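Local coordinates for agglutinin (PDB 1NIV), which binds alpha-linked mannose, with high affinity for alpha-(1-3)-mannose oligomers, and shows antiviral activity that may serve plant defence, at the methyl alpha-D-mannopyranoside site. Sequence-based numbering; all coordinates share one arbitrary frame.

The methyl alpha-D-mannopyranoside site. Residues 57, 59, 61, 63, 65, 71, 74, 76. With MMA (methyl alpha-D-mannopyranoside), chain B.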
loop_
_atom_site.group_PDB
_atom_site.type_symbol
_atom_site.label_atom_id
_atom_site.label_comp_id
_atom_site.label_asym_id
_atom_site.label_seq_id
_atom_site.Cartn_x
_atom_site.Cartn_y
_atom_site.Cartn_z
ATOM N N GLN A 57 3.556 23.033 -5.873
ATOM C CA GLN A 57 4.461 24.073 -5.401
ATOM C C GLN A 57 4.339 24.422 -3.921
ATOM O O GLN A 57 3.288 24.218 -3.308
ATOM C CB GLN A 57 4.271 25.334 -6.233
ATOM C CG GLN A 57 4.228 25.096 -7.727
ATOM C CD GLN A 57 4.182 26.385 -8.504
ATOM O OE1 GLN A 57 4.810 26.506 -9.545
ATOM N NE2 GLN A 57 3.462 27.369 -7.987
ATOM N N ASP A 59 4.234 27.348 -2.692
ATOM C CA ASP A 59 3.360 28.488 -2.496
ATOM C C ASP A 59 1.910 28.007 -2.421
ATOM O O ASP A 59 1.001 28.786 -2.138
ATOM C CB ASP A 59 3.550 29.518 -3.614
ATOM C CG ASP A 59 3.077 29.022 -4.972
ATOM O OD1 ASP A 59 2.873 27.804 -5.159
ATOM O OD2 ASP A 59 2.904 29.868 -5.866
ATOM N N ASN A 61 0.276 26.448 -5.035
ATOM C CA ASN A 61 -0.306 26.329 -6.361
ATOM C C ASN A 61 -0.005 24.967 -6.986
ATOM O O ASN A 61 1.141 24.514 -6.997
ATOM C CB ASN A 61 0.235 27.444 -7.256
ATOM C CG ASN A 61 -0.693 27.779 -8.400
ATOM O OD1 ASN A 61 -1.647 27.054 -8.678
ATOM N ND2 ASN A 61 -0.432 28.896 -9.058
ATOM N N VAL A 63 0.372 23.327 -10.205
ATOM C CA VAL A 63 0.537 23.667 -11.611
ATOM C C VAL A 63 0.994 22.557 -12.548
ATOM O O VAL A 63 1.841 21.734 -12.192
ATOM C CB VAL A 63 1.539 24.828 -11.764
ATOM C CG1 VAL A 63 1.682 25.211 -13.221
ATOM C CG2 VAL A 63 1.091 26.020 -10.947
ATOM N N TYR A 65 2.940 22.147 -15.867
ATOM C CA TYR A 65 3.849 22.875 -16.749
ATOM C C TYR A 65 4.209 22.070 -17.978
ATOM O O TYR A 65 4.211 20.841 -17.939
ATOM C CB TYR A 65 5.163 23.165 -16.035
ATOM C CG TYR A 65 5.088 24.181 -14.939
ATOM C CD1 TYR A 65 5.072 25.536 -15.233
ATOM C CD2 TYR A 65 5.089 23.794 -13.603
ATOM C CE1 TYR A 65 5.063 26.487 -14.224
ATOM C CE2 TYR A 65 5.081 24.739 -12.583
ATOM C CZ TYR A 65 5.071 26.085 -12.904
ATOM O OH TYR A 65 5.083 27.041 -11.922
ATOM N N PRO A 71 3.076 27.441 -17.931
ATOM C CA PRO A 71 2.005 26.747 -17.215
ATOM C C PRO A 71 0.791 26.555 -18.123
ATOM O O PRO A 71 0.315 27.502 -18.743
ATOM C CB PRO A 71 1.699 27.694 -16.054
ATOM C CG PRO A 71 2.029 29.037 -16.611
ATOM C CD PRO A 71 3.317 28.777 -17.354
ATOM N N ALA A 74 -3.408 25.255 -13.733
ATOM C CA ALA A 74 -3.014 25.472 -12.346
ATOM C C ALA A 74 -4.268 25.624 -11.500
ATOM O O ALA A 74 -5.310 26.046 -12.008
ATOM C CB ALA A 74 -2.149 26.720 -12.229
ATOM N N ASN A 76 -4.470 27.608 -9.094
ATOM C CA ASN A 76 -4.476 29.026 -8.745
ATOM C C ASN A 76 -4.543 29.256 -7.249
ATOM O O ASN A 76 -4.884 30.346 -6.791
ATOM C CB ASN A 76 -5.622 29.760 -9.443
ATOM C CG ASN A 76 -5.398 29.897 -10.931
ATOM O OD1 ASN A 76 -4.261 29.908 -11.403
ATOM N ND2 ASN A 76 -6.484 30.010 -11.680
HETATM C C1 MMA B . 1.664 31.681 -9.703
HETATM C C2 MMA B . 2.838 30.847 -9.208
HETATM C C3 MMA B . 3.671 30.429 -10.405
HETATM C C4 MMA B . 2.791 29.610 -11.341
HETATM C C5 MMA B . 1.540 30.407 -11.735
HETATM C C6 MMA B . 0.542 29.578 -12.519
HETATM C C7 MMA B . 1.145 33.667 -10.968
HETATM O O1 MMA B . 2.133 32.768 -10.427
HETATM O O2 MMA B . 2.336 29.687 -8.563
HETATM O O3 MMA B . 4.780 29.654 -9.978
HETATM O O4 MMA B . 3.530 29.269 -12.504
HETATM O O5 MMA B . 0.841 30.887 -10.563
HETATM O O6 MMA B . -0.728 30.212 -12.554
#
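Three hydrogen bonds grip O2, the axial 2-hydroxyl of methyl alpha-D-mannopyranoside, in this mannose pocket of a bulb-type lectin, whose QxDxNxVxY motif is formed by Gln57, Asp59, Asn61, Val63 and Tyr65. Two amides donate to O2 of the mannoside: NE2 of Gln57 at 2.6 Å, with the sugar oxygen close to its amide plane, and ND2 of Asn61. The hydroxyl O2 of the mannoside in turn donates to OD2 of Asp59, on its syn lone pair, at 2.8 Å. Because mannose differs from glucose in the direction of this hydroxyl, the three-way grip probably contributes much of the specificity.

Bonds among the sugar-binding side chains themselves hold them in place. With CG tucked between the backbone N and C (chi1 67°), the Asp59 carboxylate turns OD2 to the sugar and OD1 to its neighbours, accepting from Gln57 NE2 and from the backbone N of Asn61, both from above the carboxylate plane. Gln57 reaches in with an extended chain (chi2 -174°); its OE1 receives the Tyr65 hydroxyl OH at 2.5 Å, in the carbonyl plane, so the amide is fixed from both ends. For the 3-hydroxyl O3 of the mannoside, Gln57 OE1 at 3.2 Å and Tyr65 OH are alternative acceptors. Tyr65 OH also meets the 4-hydroxyl O4 of the mannoside tip to tip at 2.8 Å. Val63 CG1 lies over the centre of the Tyr65 ring, while its other branch, CG2, packs against C6 of the mannoside at 3.9 Å, where Ala74 CB also makes contact.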